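Local coordinates for protein metallocarboxypeptidase (Trypanosoma cruzi, PDB 3DWC) that probably releases C-terminal amino acids with broad specificity, except proline, as a metallocarboxypeptidase of the M32 family, at residues N83-R88 and S472-E477; E77-A82 and C278-F283. All coordinates share one frame; numbering follows the deposited sequence.

Contact 1 of 2, residues N83-R88 and S472-E477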
loop_
_atom_site.group_PDB
_atom_site.type_symbol
_atom_site.label_atom_id
_atom_site.label_comp_id
_atom_site.label_asym_id
_atom_site.label_seq_id
_atom_site.Cartn_x
_atom_site.Cartn_y
_atom_site.Cartn_z
ATOM N N ASN B 83 -10.484 -26.714 11.234
ATOM C CA ASN B 83 -10.808 -25.387 10.701
ATOM C C ASN B 83 -12.077 -24.905 11.384
ATOM O O ASN B 83 -12.146 -23.741 11.790
ATOM C CB ASN B 83 -10.916 -25.431 9.176
ATOM C CG ASN B 83 -10.987 -24.063 8.534
ATOM O OD1 ASN B 83 -10.305 -23.113 8.952
ATOM N ND2 ASN B 83 -11.810 -23.956 7.486
ATOM N N LEU B 84 -13.052 -25.808 11.591
ATOM C CA LEU B 84 -14.286 -25.405 12.277
ATOM C C LEU B 84 -13.999 -24.939 13.710
ATOM O O LEU B 84 -14.593 -23.977 14.190
ATOM C CB LEU B 84 -15.330 -26.531 12.267
ATOM C CG LEU B 84 -16.722 -26.240 12.842
ATOM C CD1 LEU B 84 -17.364 -24.989 12.234
ATOM C CD2 LEU B 84 -17.639 -27.474 12.670
ATOM N N ARG B 85 -13.085 -25.635 14.396
ATOM C CA ARG B 85 -12.577 -25.181 15.711
ATOM C C ARG B 85 -11.975 -23.764 15.643
ATOM O O ARG B 85 -12.228 -22.931 16.505
ATOM C CB ARG B 85 -11.509 -26.148 16.237
ATOM C CG ARG B 85 -11.046 -25.882 17.665
ATOM C CD ARG B 85 -9.845 -26.762 18.023
ATOM N NE ARG B 85 -8.710 -26.477 17.148
ATOM C CZ ARG B 85 -7.829 -27.370 16.701
ATOM N NH1 ARG B 85 -7.917 -28.645 17.019
ATOM N NH2 ARG B 85 -6.850 -26.964 15.906
ATOM N N GLU B 86 -11.169 -23.503 14.617
ATOM C CA GLU B 86 -10.523 -22.211 14.517
ATOM C C GLU B 86 -11.533 -21.124 14.144
ATOM O O GLU B 86 -11.399 -19.990 14.593
ATOM C CB GLU B 86 -9.331 -22.273 13.583
ATOM C CG GLU B 86 -8.270 -23.206 14.071
ATOM C CD GLU B 86 -7.807 -22.924 15.505
ATOM O OE1 GLU B 86 -7.604 -21.750 15.844
ATOM O OE2 GLU B 86 -7.615 -23.891 16.268
ATOM N N MET B 87 -12.556 -21.479 13.359
ATOM C CA MET B 87 -13.645 -20.557 13.052
ATOM C C MET B 87 -14.402 -20.115 14.296
ATOM O O MET B 87 -14.685 -18.944 14.456
ATOM C CB MET B 87 -14.664 -21.217 12.100
ATOM C CG MET B 87 -14.190 -21.424 10.684
ATOM S SD MET B 87 -15.368 -22.401 9.745
ATOM C CE MET B 87 -14.778 -22.061 8.061
ATOM N N ARG B 88 -14.803 -21.069 15.141
ATOM C CA ARG B 88 -15.460 -20.738 16.414
ATOM C C ARG B 88 -14.612 -19.815 17.261
ATOM O O ARG B 88 -15.126 -18.859 17.837
ATOM C CB ARG B 88 -15.774 -21.988 17.240
ATOM C CG ARG B 88 -16.235 -21.670 18.652
ATOM C CD ARG B 88 -16.781 -22.887 19.383
ATOM N NE ARG B 88 -18.166 -23.157 19.012
ATOM C CZ ARG B 88 -19.213 -22.603 19.609
ATOM N NH1 ARG B 88 -20.431 -22.930 19.210
ATOM N NH2 ARG B 88 -19.054 -21.719 20.597
ATOM N N SER B 472 -3.780 -26.209 12.857
ATOM C CA SER B 472 -4.560 -27.420 12.652
ATOM C C SER B 472 -4.464 -28.303 13.861
ATOM O O SER B 472 -5.335 -29.100 14.085
ATOM C CB SER B 472 -4.089 -28.222 11.419
ATOM O OG SER B 472 -2.686 -28.433 11.468
ATOM N N LEU B 473 -3.374 -28.159 14.587
ATOM C CA LEU B 473 -3.179 -28.778 15.857
ATOM C C LEU B 473 -3.200 -27.763 16.974
ATOM O O LEU B 473 -2.792 -26.663 16.821
ATOM C CB LEU B 473 -1.816 -29.448 15.907
ATOM C CG LEU B 473 -1.647 -30.517 14.834
ATOM C CD1 LEU B 473 -0.180 -30.913 14.806
ATOM C CD2 LEU B 473 -2.591 -31.679 15.120
ATOM N N THR B 474 -3.609 -28.220 18.125
ATOM C CA THR B 474 -3.412 -27.574 19.384
ATOM C C THR B 474 -1.901 -27.284 19.643
ATOM O O THR B 474 -1.044 -28.012 19.157
ATOM C CB THR B 474 -3.974 -28.604 20.389
ATOM O OG1 THR B 474 -5.378 -28.325 20.620
ATOM C CG2 THR B 474 -3.167 -28.742 21.634
ATOM N N THR B 475 -1.573 -26.239 20.399
ATOM C CA THR B 475 -0.149 -25.983 20.728
ATOM C C THR B 475 0.499 -27.195 21.418
ATOM O O THR B 475 1.620 -27.565 21.095
ATOM C CB THR B 475 0.040 -24.726 21.597
ATOM O OG1 THR B 475 -0.625 -23.601 20.999
ATOM C CG2 THR B 475 1.544 -24.374 21.774
ATOM N N ASP B 476 -0.178 -27.794 22.406
ATOM C CA ASP B 476 0.398 -28.943 23.085
ATOM C C ASP B 476 0.670 -30.066 22.067
ATOM O O ASP B 476 1.739 -30.679 22.086
ATOM C CB ASP B 476 -0.508 -29.441 24.223
ATOM C CG ASP B 476 -0.303 -28.672 25.535
ATOM O OD1 ASP B 476 0.642 -27.860 25.638
ATOM O OD2 ASP B 476 -1.099 -28.868 26.479
ATOM N N GLU B 477 -0.271 -30.282 21.152
ATOM C CA GLU B 477 -0.207 -31.387 20.178
ATOM C C GLU B 477 0.945 -31.101 19.220
ATOM O O GLU B 477 1.731 -31.979 18.860
ATOM C CB GLU B 477 -1.529 -31.487 19.362
ATOM C CG GLU B 477 -2.709 -32.247 20.029
ATOM C CD GLU B 477 -4.104 -32.005 19.363
ATOM O OE1 GLU B 477 -4.269 -31.071 18.519
ATOM O OE2 GLU B 477 -5.051 -32.773 19.698
HETATM O O HOH W 1 -6.168 -31.088 16.916
#
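Arg85 reaches from helix 78-95 to the backbone of Ser472, and its side chain carries nearly all of this contact. From CB the chain leaves the helix with CG anti to the backbone N (chi1 -172°), runs straight through CD, and bends at chi3 (61°), which swings the guanidinium edge-on to the carboxylate of Glu86. Arg85 NE, the first polar atom, donates to Glu86 OE2 at 2.9 Å. Arg85 NH2 reaches Glu86 OE2 at 3.2 Å, so two nitrogens hold one carboxylate atom side-on, close to the guanidinium plane and on the anti side of OE2. Two bonds to one oxygen should limit rotation of the group. Arg85 NH2 also donates across the contact to Ser472 O, 3.2 Å away, approaching from above the carbonyl plane rather than along a lone pair. Arg85 NH1, at the far corner, gives a hydrogen to a water 3.0 Å away; that water lies unusually close to Glu477 OE1, so the bridge it suggests is doubtful in length. Glu477 OE1 accepts from Thr474 N at 3.0 Å, steadying the start of its own helix. Glu86 has a second partner, since OE1 forms a salt bridge with Arg292. Thr474 is the N-cap residue of helix 475-483, and the Glu477 bond is one half of a capping box, left incomplete because the threonine side chain makes no reciprocal bond; Arg85 thus approaches a helix N-terminus at the protein surface.

Contact 2 of 2, residues E77-A82 and C278-F283. With SO4 (sulfate ion), chain T.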
loop_
_atom_site.group_PDB
_atom_site.type_symbol
_atom_site.label_atom_id
_atom_site.label_comp_id
_atom_site.label_asym_id
_atom_site.label_seq_id
_atom_site.Cartn_x
_atom_site.Cartn_y
_atom_site.Cartn_z
ATOM N N GLU B 77 -13.830 -33.695 6.948
ATOM C CA GLU B 77 -12.466 -34.198 6.963
ATOM C C GLU B 77 -11.738 -33.672 8.211
ATOM O O GLU B 77 -12.227 -32.782 8.886
ATOM C CB GLU B 77 -11.730 -33.815 5.676
ATOM C CG GLU B 77 -12.294 -34.492 4.405
ATOM C CD GLU B 77 -11.888 -33.766 3.109
ATOM O OE1 GLU B 77 -11.141 -32.757 3.177
ATOM O OE2 GLU B 77 -12.329 -34.199 2.021
ATOM N N LYS B 78 -10.580 -34.239 8.526
ATOM C CA LYS B 78 -9.900 -33.963 9.792
ATOM C C LYS B 78 -9.533 -32.487 9.911
ATOM O O LYS B 78 -9.763 -31.860 10.938
ATOM C CB LYS B 78 -8.626 -34.812 9.925
ATOM C CG LYS B 78 -8.012 -34.813 11.328
ATOM C CD LYS B 78 -6.550 -35.323 11.331
ATOM C CE LYS B 78 -6.371 -36.553 12.248
ATOM N NZ LYS B 78 -5.136 -37.365 11.914
ATOM N N LEU B 79 -8.944 -31.981 8.843
ATOM C CA LEU B 79 -8.511 -30.611 8.747
ATOM C C LEU B 79 -9.683 -29.613 8.711
ATOM O O LEU B 79 -9.531 -28.482 9.147
ATOM C CB LEU B 79 -7.623 -30.452 7.510
ATOM C CG LEU B 79 -6.197 -31.019 7.617
ATOM C CD1 LEU B 79 -5.434 -30.691 6.347
ATOM C CD2 LEU B 79 -5.442 -30.444 8.811
ATOM N N GLN B 80 -10.833 -30.036 8.187
ATOM C CA GLN B 80 -12.050 -29.229 8.180
ATOM C C GLN B 80 -12.577 -29.135 9.590
ATOM O O GLN B 80 -13.015 -28.076 10.030
ATOM C CB GLN B 80 -13.108 -29.835 7.265
ATOM C CG GLN B 80 -12.725 -29.829 5.819
ATOM C CD GLN B 80 -13.732 -30.536 4.923
ATOM O OE1 GLN B 80 -14.343 -31.539 5.319
ATOM N NE2 GLN B 80 -13.898 -30.033 3.707
ATOM N N ARG B 81 -12.509 -30.251 10.324
ATOM C CA ARG B 81 -12.862 -30.245 11.748
ATOM C C ARG B 81 -11.987 -29.271 12.532
ATOM O O ARG B 81 -12.483 -28.527 13.363
ATOM C CB ARG B 81 -12.786 -31.660 12.351
ATOM C CG ARG B 81 -13.785 -32.653 11.784
ATOM C CD ARG B 81 -14.008 -33.848 12.714
ATOM N NE ARG B 81 -12.787 -34.620 12.825
ATOM C CZ ARG B 81 -12.426 -35.614 12.016
ATOM N NH1 ARG B 81 -13.193 -36.002 11.012
ATOM N NH2 ARG B 81 -11.260 -36.217 12.216
ATOM N N ALA B 82 -10.683 -29.260 12.275
ATOM C CA ALA B 82 -9.790 -28.282 12.939
ATOM C C ALA B 82 -10.151 -26.851 12.516
ATOM O O ALA B 82 -10.116 -25.889 13.330
ATOM C CB ALA B 82 -8.346 -28.535 12.588
ATOM N N CYS B 278 3.240 -20.987 5.795
ATOM C CA CYS B 278 2.200 -21.422 6.711
ATOM C C CYS B 278 1.222 -22.345 6.004
ATOM O O CYS B 278 0.618 -21.964 5.011
ATOM C CB CYS B 278 1.480 -20.218 7.363
ATOM S SG CYS B 278 0.539 -20.682 8.835
ATOM N N GLY B 279 1.052 -23.560 6.516
ATOM C CA GLY B 279 -0.051 -24.413 6.072
ATOM C C GLY B 279 -1.225 -24.468 7.027
ATOM O O GLY B 279 -1.313 -23.697 7.947
ATOM N N PRO B 280 -2.135 -25.427 6.849
ATOM C CA PRO B 280 -2.080 -26.502 5.886
ATOM C C PRO B 280 -2.417 -26.091 4.443
ATOM O O PRO B 280 -3.259 -25.267 4.204
ATOM C CB PRO B 280 -3.078 -27.546 6.444
ATOM C CG PRO B 280 -3.979 -26.815 7.360
ATOM C CD PRO B 280 -3.350 -25.481 7.689
ATOM N N LYS B 281 -1.747 -26.706 3.482
ATOM C CA LYS B 281 -2.021 -26.440 2.076
ATOM C C LYS B 281 -3.500 -26.770 1.789
ATOM O O LYS B 281 -4.075 -27.739 2.312
ATOM C CB LYS B 281 -1.042 -27.235 1.181
ATOM C CG LYS B 281 -1.298 -27.082 -0.356
ATOM C CD LYS B 281 -1.326 -28.485 -1.065
ATOM C CE LYS B 281 -2.574 -28.666 -2.004
ATOM N NZ LYS B 281 -3.283 -30.024 -1.841
ATOM N N GLY B 282 -4.114 -25.929 0.978
ATOM C CA GLY B 282 -5.498 -26.108 0.570
ATOM C C GLY B 282 -6.453 -25.395 1.510
ATOM O O GLY B 282 -7.658 -25.425 1.298
ATOM N N PHE B 283 -5.916 -24.764 2.549
ATOM C CA PHE B 283 -6.716 -24.000 3.503
ATOM C C PHE B 283 -6.269 -22.554 3.604
ATOM O O PHE B 283 -6.473 -21.883 4.616
ATOM C CB PHE B 283 -6.648 -24.683 4.851
ATOM C CG PHE B 283 -7.493 -25.939 4.930
ATOM C CD1 PHE B 283 -6.986 -27.182 4.544
ATOM C CD2 PHE B 283 -8.801 -25.868 5.407
ATOM C CE1 PHE B 283 -7.752 -28.316 4.645
ATOM C CE2 PHE B 283 -9.583 -26.993 5.517
ATOM C CZ PHE B 283 -9.068 -28.231 5.122
HETATM S S SO4 T . -10.462 -34.706 15.547
HETATM O O1 SO4 T . -10.973 -33.503 14.901
HETATM O O2 SO4 T . -11.457 -35.778 15.552
HETATM O O3 SO4 T . -9.263 -35.169 14.841
HETATM O O4 SO4 T . -10.179 -34.387 16.943
#
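With CG beside the backbone N and anti to the carbonyl carbon in both residues (chi1 -75° each), Leu79 and Phe283 send their side chains into the same space between helix 78-95 and the loop 278-283. The ring of Phe283 presents its CZ and CE1 corner to Leu79, where CZ lies 3.6 Å from Leu79 CB. Leu79 CD1 continues past Phe283 CE1 at 3.7 Å and meets Pro280 CB at 3.9 Å, the leucine and proline side chains passing each other in opposite directions. One leucine is therefore flanked by two residues of the same turn, and the contact between the segments is mainly apolar packing. Gln80 borders the phenylalanine from the next position on the helix: its CG lies 4.1 Å from Phe283 CZ, and its amide plane stands at a right angle to the ring. The amide itself turns back to the helix start, where Glu77 N donates to Gln80 OE1 at 2.8 Å. The loop owes its shape to a cis peptide before Pro280 and a type II turn from Pro280 to Phe283, closed by Phe283 N to Pro280 O; this brings proline and phenylalanine to the same helix. Across the helix, Arg81 NE binds a sulfate, probably from the crystallisation liquor, through a nearly straight bond to O1 of 3.0 Å. Tyr6 of helix 3-32 touches both Gln80 and Phe283, so the first turn of helix 78-95 packs against that helix and against the loop joining helices 259-276 and 294-309.

How the contacts relate
Both contacts are built on helix 78-95, contact 2 on its first turn and contact 1 directly after it, with centres about 10 Å apart. Along the chain the order is 77-82, 83-88, 278-283, 472-477, so the segments of the two contacts alternate. Ser472 of contact 1 bridges to contact 2: its CB packs 3.7 Å from Leu79 CD2 and approaches the Pro280 ring of the other far segment, while its O lies against Ala82 CB. One early helix thus gathers a loop from mid-chain and the start of a late helix at the periphery of this largely helical M32 fold, away from the cobalt site.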